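Local coordinates for protein prolyl-tRNA synthetase (Naegleria fowleri, PDB 6NAB) that probably catalyses the ATP-dependent attachment of proline to its cognate tRNA, as a class II aminoacyl-tRNA synthetase, at residues 40-45 with 161-166; 115-120 with 146-151. All coordinates share one frame; numbering follows the deposited sequence. Where two conformers were deposited one is given.

Contact 1 of 2, residues 40-45 with 161-166; sequences DVSGCY and RSREFY. With AMP (adenosine monophosphate), chain M; EDO (1,2-ethanediol), chain Q.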
loop_
_atom_site.group_PDB
_atom_site.type_symbol
_atom_site.label_atom_id
_atom_site.label_comp_id
_atom_site.label_asym_id
_atom_site.label_seq_id
_atom_site.Cartn_x
_atom_site.Cartn_y
_atom_site.Cartn_z
ATOM N N ASP B 40 -19.574 10.003 -2.597
ATOM C CA ASP B 40 -20.158 11.121 -3.332
ATOM C C ASP B 40 -19.250 11.631 -4.457
ATOM O O ASP B 40 -19.483 12.720 -4.988
ATOM C CB ASP B 40 -20.553 12.253 -2.374
ATOM C CG ASP B 40 -19.361 12.946 -1.749
ATOM O OD1 ASP B 40 -18.230 12.432 -1.858
ATOM O OD2 ASP B 40 -19.572 13.991 -1.095
ATOM N N VAL B 41 -18.250 10.853 -4.856
ATOM C CA VAL B 41 -17.523 11.078 -6.099
ATOM C C VAL B 41 -17.812 9.889 -6.992
ATOM O O VAL B 41 -17.514 8.743 -6.629
ATOM C CB VAL B 41 -16.010 11.246 -5.878
ATOM C CG1 VAL B 41 -15.290 11.342 -7.239
ATOM C CG2 VAL B 41 -15.746 12.495 -5.060
ATOM N N SER B 42 -18.383 10.166 -8.160
ATOM C CA SER B 42 -18.854 9.116 -9.051
ATOM C C SER B 42 -17.737 8.150 -9.428
ATOM O O SER B 42 -16.619 8.561 -9.762
ATOM C CB SER B 42 -19.452 9.741 -10.310
ATOM O OG SER B 42 -19.754 8.726 -11.245
ATOM N N GLY B 43 -18.045 6.856 -9.361
ATOM C CA GLY B 43 -17.110 5.817 -9.742
ATOM C C GLY B 43 -16.046 5.500 -8.717
ATOM O O GLY B 43 -15.106 4.759 -9.028
ATOM N N CYS B 44 -16.157 6.032 -7.504
ATOM C CA CYS B 44 -15.217 5.735 -6.430
ATOM C C CYS B 44 -15.974 5.089 -5.276
ATOM O O CYS B 44 -17.116 5.460 -4.986
ATOM C CB CYS B 44 -14.493 7.008 -5.953
ATOM S SG CYS B 44 -13.497 7.832 -7.242
ATOM N N TYR B 45 -15.331 4.130 -4.609
ATOM C CA TYR B 45 -16.005 3.311 -3.611
ATOM C C TYR B 45 -15.126 3.175 -2.373
ATOM O O TYR B 45 -13.915 3.379 -2.421
ATOM C CB TYR B 45 -16.349 1.928 -4.166
ATOM C CG TYR B 45 -17.096 1.997 -5.502
ATOM C CD1 TYR B 45 -18.474 2.102 -5.540
ATOM C CD2 TYR B 45 -16.406 1.968 -6.706
ATOM C CE1 TYR B 45 -19.161 2.171 -6.757
ATOM C CE2 TYR B 45 -17.074 2.030 -7.924
ATOM C CZ TYR B 45 -18.454 2.134 -7.943
ATOM O OH TYR B 45 -19.128 2.209 -9.145
ATOM N N ARG B 161 -15.115 -1.858 -12.537
ATOM C CA ARG B 161 -14.747 -0.683 -13.337
ATOM C C ARG B 161 -14.962 0.562 -12.472
ATOM O O ARG B 161 -16.033 1.173 -12.501
ATOM C CB ARG B 161 -15.543 -0.607 -14.635
ATOM C CG ARG B 161 -15.132 0.560 -15.539
ATOM C CD ARG B 161 -15.925 0.625 -16.845
ATOM N NE ARG B 161 -15.834 -0.622 -17.610
ATOM C CZ ARG B 161 -14.763 -1.010 -18.296
ATOM N NH1 ARG B 161 -13.669 -0.259 -18.325
ATOM N NH2 ARG B 161 -14.779 -2.166 -18.941
ATOM N N SER B 162 -13.937 0.924 -11.699
ATOM C CA SER B 162 -13.988 2.122 -10.873
ATOM C C SER B 162 -13.022 3.168 -11.425
ATOM O O SER B 162 -12.045 2.842 -12.107
ATOM C CB SER B 162 -13.675 1.798 -9.403
ATOM O OG SER B 162 -12.427 1.145 -9.261
ATOM N N ARG B 163 -13.315 4.443 -11.139
ATOM C CA ARG B 163 -12.485 5.516 -11.673
ATOM C C ARG B 163 -11.182 5.675 -10.898
ATOM O O ARG B 163 -10.179 6.119 -11.473
ATOM C CB ARG B 163 -13.297 6.813 -11.720
ATOM C CG ARG B 163 -14.385 6.685 -12.790
ATOM C CD ARG B 163 -15.188 7.929 -13.094
ATOM N NE ARG B 163 -16.027 7.641 -14.257
ATOM C CZ ARG B 163 -17.260 7.135 -14.201
ATOM N NH1 ARG B 163 -17.840 6.885 -13.031
ATOM N NH2 ARG B 163 -17.916 6.889 -15.323
ATOM N N GLU B 164 -11.166 5.320 -9.617
ATOM C CA GLU B 164 -9.924 5.055 -8.905
ATOM C C GLU B 164 -9.927 3.570 -8.592
ATOM O O GLU B 164 -10.938 3.043 -8.123
ATOM C CB GLU B 164 -9.789 5.867 -7.605
ATOM C CG GLU B 164 -8.525 5.502 -6.827
ATOM C CD GLU B 164 -8.429 6.194 -5.466
ATOM O OE1 GLU B 164 -9.469 6.645 -4.940
ATOM O OE2 GLU B 164 -7.302 6.289 -4.933
ATOM N N PHE B 165 -8.826 2.890 -8.882
ATOM C CA PHE B 165 -8.686 1.500 -8.475
ATOM C C PHE B 165 -7.263 1.264 -7.983
ATOM O O PHE B 165 -6.377 2.111 -8.131
ATOM C CB PHE B 165 -9.093 0.528 -9.604
ATOM C CG PHE B 165 -8.314 0.690 -10.906
ATOM C CD1 PHE B 165 -7.213 -0.106 -11.177
ATOM C CD2 PHE B 165 -8.747 1.568 -11.882
ATOM C CE1 PHE B 165 -6.538 -0.007 -12.387
ATOM C CE2 PHE B 165 -8.069 1.684 -13.111
ATOM C CZ PHE B 165 -6.960 0.898 -13.351
ATOM N N TYR B 166 -7.070 0.107 -7.364
ATOM C CA TYR B 166 -5.824 -0.275 -6.727
ATOM C C TYR B 166 -5.297 -1.503 -7.442
ATOM O O TYR B 166 -6.073 -2.378 -7.829
ATOM C CB TYR B 166 -6.039 -0.542 -5.221
ATOM C CG TYR B 166 -6.814 0.600 -4.608
ATOM C CD1 TYR B 166 -6.181 1.777 -4.248
ATOM C CD2 TYR B 166 -8.197 0.537 -4.491
ATOM C CE1 TYR B 166 -6.892 2.842 -3.732
ATOM C CE2 TYR B 166 -8.925 1.603 -3.972
ATOM C CZ TYR B 166 -8.266 2.750 -3.602
ATOM O OH TYR B 166 -8.976 3.806 -3.099
HETATM P P AMP M . -5.809 -2.877 -19.033
HETATM O O1P AMP M . -4.869 -1.611 -19.203
HETATM O O2P AMP M . -7.267 -2.776 -19.576
HETATM O O3P AMP M . -5.053 -4.093 -19.559
HETATM O "O5'" AMP M . -5.960 -3.238 -17.486
HETATM C "C5'" AMP M . -4.826 -3.372 -16.632
HETATM C "C4'" AMP M . -5.219 -3.954 -15.300
HETATM O "O4'" AMP M . -6.113 -3.022 -14.631
HETATM C "C3'" AMP M . -5.973 -5.277 -15.389
HETATM O "O3'" AMP M . -5.646 -6.099 -14.267
HETATM C "C2'" AMP M . -7.443 -4.838 -15.344
HETATM O "O2'" AMP M . -8.318 -5.818 -14.844
HETATM C "C1'" AMP M . -7.386 -3.614 -14.432
HETATM N N9 AMP M . -8.387 -2.573 -14.713
HETATM C C8 AMP M . -8.456 -1.788 -15.834
HETATM N N7 AMP M . -9.320 -0.802 -15.746
HETATM C C5 AMP M . -9.868 -0.958 -14.485
HETATM C C6 AMP M . -10.829 -0.216 -13.768
HETATM N N6 AMP M . -11.419 0.890 -14.240
HETATM N N1 AMP M . -11.147 -0.635 -12.520
HETATM C C2 AMP M . -10.535 -1.718 -12.032
HETATM N N3 AMP M . -9.608 -2.494 -12.610
HETATM C C4 AMP M . -9.315 -2.057 -13.837
HETATM C C1 EDO Q . -20.946 5.620 -7.167
HETATM O O1 EDO Q . -20.443 5.909 -8.475
HETATM C C2 EDO Q . -20.011 6.223 -6.127
HETATM O O2 EDO Q . -19.781 5.269 -5.091
HETATM O O HOH W 1 -12.790 3.490 -5.768
HETATM O O HOH W 2 -11.297 3.543 -1.868
#
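G43 and R163 join a type II beta turn, V41 to C44, to the point where the motif 2 loop of the class II synthetase catalytic core runs into its second strand, 164-174, largely through backbone. R163 N donates to G43 O at 2.8 Å with an N-H...O angle of 158°, arriving tilted from the carbonyl plane. G43 is the third residue of the turn and has a positive phi. In the modelled conformer of R163, one of two deposited, the lack of a side chain at G43 lets the guanidinium lie close: NH1 is 3.5 Å from G43 CA, which sits at the guanidinium edge, while NH2 donates to the carbonyl of E152. S162 splits its side chain between two neighbours: CB meets the edge of the Y45 ring near the ring plane, 3.7 Å from CE2, and chi1 of 56° turns OG instead to E164 O, which it approaches from above the carbonyl plane. The backbone of S162 reads the adenine of AMP: its O accepts from N6 at 3.0 Å, and its N gives a weak bond to N1. F165 lays one ring face over the same base, as in other class II enzymes. Two waters bridge the segments further on; one links Y45 N to E164 O, and the other donates to Y45 O at 2.7 Å and accepts from Y166 OH at 2.6 Å.

Contact 2 of 2, residues 115-120 with 146-151; sequences ALRPTS and TNVVRW. With PRO (proline), chain N; AMP (adenosine monophosphate), chain M.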
loop_
_atom_site.group_PDB
_atom_site.type_symbol
_atom_site.label_atom_id
_atom_site.label_comp_id
_atom_site.label_asym_id
_atom_site.label_seq_id
_atom_site.Cartn_x
_atom_site.Cartn_y
_atom_site.Cartn_z
ATOM N N ALA B 115 -0.935 15.680 -14.479
ATOM C CA ALA B 115 -1.918 14.622 -14.626
ATOM C C ALA B 115 -1.759 13.573 -13.533
ATOM O O ALA B 115 -0.665 13.361 -13.005
ATOM C CB ALA B 115 -1.776 13.968 -16.002
ATOM N N LEU B 116 -2.861 12.900 -13.213
ATOM C CA LEU B 116 -2.832 11.740 -12.335
ATOM C C LEU B 116 -2.547 10.490 -13.161
ATOM O O LEU B 116 -3.094 10.322 -14.257
ATOM C CB LEU B 116 -4.163 11.591 -11.591
ATOM C CG LEU B 116 -4.641 12.792 -10.775
ATOM C CD1 LEU B 116 -5.930 12.445 -10.033
ATOM C CD2 LEU B 116 -3.551 13.214 -9.806
ATOM N N ARG B 117 -1.700 9.621 -12.630
ATOM C CA ARG B 117 -1.246 8.450 -13.361
ATOM C C ARG B 117 -2.424 7.559 -13.763
ATOM O O ARG B 117 -3.207 7.134 -12.893
ATOM C CB ARG B 117 -0.229 7.647 -12.532
ATOM C CG ARG B 117 -0.771 6.841 -11.369
ATOM C CD ARG B 117 0.314 6.122 -10.559
ATOM N NE ARG B 117 -0.174 6.032 -9.188
ATOM C CZ ARG B 117 0.560 6.097 -8.090
ATOM N NH1 ARG B 117 1.887 6.233 -8.144
ATOM N NH2 ARG B 117 -0.065 6.035 -6.917
ATOM N N PRO B 118 -2.606 7.284 -15.044
ATOM C CA PRO B 118 -3.543 6.219 -15.455
ATOM C C PRO B 118 -2.859 4.863 -15.474
ATOM O O PRO B 118 -3.521 3.818 -15.557
ATOM C CB PRO B 118 -3.967 6.668 -16.854
ATOM C CG PRO B 118 -2.741 7.328 -17.388
ATOM C CD PRO B 118 -2.081 8.021 -16.205
ATOM N N THR B 119 -1.522 4.896 -15.449
ATOM C CA THR B 119 -0.576 3.784 -15.540
ATOM C C THR B 119 0.798 4.445 -15.578
ATOM O O THR B 119 0.873 5.623 -15.933
ATOM C CB THR B 119 -0.818 2.890 -16.775
ATOM O OG1 THR B 119 0.164 1.839 -16.801
ATOM C CG2 THR B 119 -0.749 3.698 -18.088
ATOM N N SER B 120 1.882 3.733 -15.239
ATOM C CA SER B 120 3.138 4.416 -14.906
ATOM C C SER B 120 4.263 4.242 -15.929
ATOM O O SER B 120 5.404 4.613 -15.623
ATOM C CB SER B 120 3.632 3.957 -13.536
ATOM O OG SER B 120 2.680 4.288 -12.542
ATOM N N THR B 146 -0.089 0.404 -5.976
ATOM C CA THR B 146 -0.488 1.807 -5.968
ATOM C C THR B 146 -1.955 1.947 -6.354
ATOM O O THR B 146 -2.598 1.001 -6.808
ATOM C CB THR B 146 0.340 2.664 -6.957
ATOM O OG1 THR B 146 -0.026 2.316 -8.299
ATOM C CG2 THR B 146 1.789 2.436 -6.837
ATOM N N ASN B 147 -2.455 3.173 -6.227
ATOM C CA ASN B 147 -3.744 3.550 -6.783
ATOM C C ASN B 147 -3.545 4.224 -8.140
ATOM O O ASN B 147 -2.531 4.876 -8.396
ATOM C CB ASN B 147 -4.513 4.482 -5.830
ATOM C CG ASN B 147 -3.722 5.732 -5.444
ATOM O OD1 ASN B 147 -2.497 5.778 -5.553
ATOM N ND2 ASN B 147 -4.437 6.754 -4.993
ATOM N N VAL B 148 -4.510 4.036 -9.027
ATOM C CA VAL B 148 -4.456 4.650 -10.344
ATOM C C VAL B 148 -5.827 5.228 -10.656
ATOM O O VAL B 148 -6.843 4.824 -10.088
ATOM C CB VAL B 148 -3.997 3.655 -11.431
ATOM C CG1 VAL B 148 -2.469 3.621 -11.479
ATOM C CG2 VAL B 148 -4.502 2.282 -11.111
ATOM N N VAL B 149 -5.837 6.206 -11.557
ATOM C CA VAL B 149 -7.037 6.968 -11.914
ATOM C C VAL B 149 -7.267 6.886 -13.420
ATOM O O VAL B 149 -6.399 7.275 -14.212
ATOM C CB VAL B 149 -6.916 8.433 -11.461
ATOM C CG1 VAL B 149 -8.084 9.256 -11.952
ATOM C CG2 VAL B 149 -6.765 8.523 -9.896
ATOM N N ARG B 150 -8.440 6.401 -13.812
ATOM C CA ARG B 150 -8.876 6.446 -15.205
ATOM C C ARG B 150 -10.293 6.982 -15.203
ATOM O O ARG B 150 -11.197 6.355 -14.640
ATOM C CB ARG B 150 -8.808 5.062 -15.863
ATOM C CG ARG B 150 -7.366 4.548 -16.016
ATOM C CD ARG B 150 -7.265 3.182 -16.725
ATOM N NE ARG B 150 -5.911 2.619 -16.577
ATOM C CZ ARG B 150 -5.475 1.497 -17.149
ATOM N NH1 ARG B 150 -6.279 0.776 -17.941
ATOM N NH2 ARG B 150 -4.227 1.086 -16.923
ATOM N N TRP B 151 -10.482 8.161 -15.791
ATOM C CA TRP B 151 -11.788 8.810 -15.760
ATOM C C TRP B 151 -12.685 8.126 -16.788
ATOM O O TRP B 151 -12.980 8.650 -17.862
ATOM C CB TRP B 151 -11.670 10.306 -15.995
ATOM C CG TRP B 151 -12.679 11.045 -15.191
ATOM C CD1 TRP B 151 -13.818 11.650 -15.645
ATOM C CD2 TRP B 151 -12.681 11.197 -13.771
ATOM N NE1 TRP B 151 -14.508 12.202 -14.595
ATOM C CE2 TRP B 151 -13.833 11.932 -13.432
ATOM C CE3 TRP B 151 -11.812 10.791 -12.751
ATOM C CZ2 TRP B 151 -14.137 12.275 -12.113
ATOM C CZ3 TRP B 151 -12.115 11.131 -11.442
ATOM C CH2 TRP B 151 -13.266 11.862 -11.135
HETATM N N PRO N . 0.500 -0.829 -17.442
HETATM C CA PRO N . -0.267 -1.908 -18.075
HETATM C C PRO N . -1.752 -1.564 -18.185
HETATM O O PRO N . -2.553 -2.372 -18.676
HETATM C CB PRO N . -0.046 -3.104 -17.135
HETATM C CG PRO N . 0.283 -2.464 -15.789
HETATM C CD PRO N . 1.084 -1.244 -16.150
HETATM O OXT PRO N . -2.175 -0.465 -17.800
HETATM P P AMP M . -5.809 -2.877 -19.033
HETATM O O1P AMP M . -4.869 -1.611 -19.203
HETATM O O2P AMP M . -7.267 -2.776 -19.576
HETATM O O3P AMP M . -5.053 -4.093 -19.559
HETATM O "O5'" AMP M . -5.960 -3.238 -17.486
HETATM C "C5'" AMP M . -4.826 -3.372 -16.632
HETATM C "C4'" AMP M . -5.219 -3.954 -15.300
HETATM O "O4'" AMP M . -6.113 -3.022 -14.631
HETATM C "C3'" AMP M . -5.973 -5.277 -15.389
HETATM O "O3'" AMP M . -5.646 -6.099 -14.267
HETATM C "C2'" AMP M . -7.443 -4.838 -15.344
HETATM O "O2'" AMP M . -8.318 -5.818 -14.844
HETATM C "C1'" AMP M . -7.386 -3.614 -14.432
HETATM N N9 AMP M . -8.387 -2.573 -14.713
HETATM C C8 AMP M . -8.456 -1.788 -15.834
HETATM N N7 AMP M . -9.320 -0.802 -15.746
HETATM C C5 AMP M . -9.868 -0.958 -14.485
HETATM C C6 AMP M . -10.829 -0.216 -13.768
HETATM N N6 AMP M . -11.419 0.890 -14.240
HETATM N N1 AMP M . -11.147 -0.635 -12.520
HETATM C C2 AMP M . -10.535 -1.718 -12.032
HETATM N N3 AMP M . -9.608 -2.494 -12.610
HETATM C C4 AMP M . -9.315 -2.057 -13.837
HETATM O O HOH W 3 -5.697 10.054 -14.666
#
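R117, V149 and P118 bury more surface than the other residues where the end of strand 108-116 and the loop after it cross strand 140-149, the first strand of motif 2 in the class II core. R117 reaches across the backbone of N147, with CG between its own N and carbonyl carbon (chi1 74°) and an extended chain beyond. It grips N147 side-on: NE donates to the backbone O at 2.7 Å, nearly along the C=O axis, and NH2 donates to OD1 at 2.8 Å, an acceptor lying in the guanidinium plane, although the amide and guanidinium planes are turned 69° apart. T146 CB rests over one guanidinium face, offset toward its rim, and V148 CG1 packs on R117 CG. One residue further along, V149 N donates to R117 O at 3.1 Å in a nearly straight bond (173°), and the valine's CG2 touches L116 CD1. P118 fits beside this bond, its CA making a CH...O contact with V149 O at 3.3 Å. Its own carbonyl is held twice, because R150 NE and NH2 both donate to P118 O, at 2.9 and 3.1 Å, the oxygen lying close to the guanidinium plane. This pair of hydrogen bonds to one oxygen fixes the rotation of the R150 guanidinium. The arginine then offers NH2 to the OXT of bound proline and NH1 to O1P of AMP, while T119 OG1, which also bonds E121, takes the proline amine. A cation shared by the two anions probably offsets their mutual repulsion, consistent with the role of the motif 2 arginine in aligning amino acid and alpha-phosphate for adenylate formation.

How the contacts relate
From the N terminus, the chain leaves the turn at 40-45, passes through helix 49-68 and strand 108-116, and reaches 115-120. After helix 121-131 it returns along strand 140-149, where 146-151 closes the short loop of contact 2. The motif 2 hairpin then brings 161-166 back to the N-terminal turn, closing the longer loop of contact 1, within which contact 2 lies entirely. Strands 140-149 and 164-174 are antiparallel neighbours, so the contacts meet directly: V148 N lies 2.8 Å from F165 O, and N147 ND2 is 2.9 Å from E164 OE2. Both contacts touch AMP and the second subunit, linking the dimer interface to the nucleotide pocket.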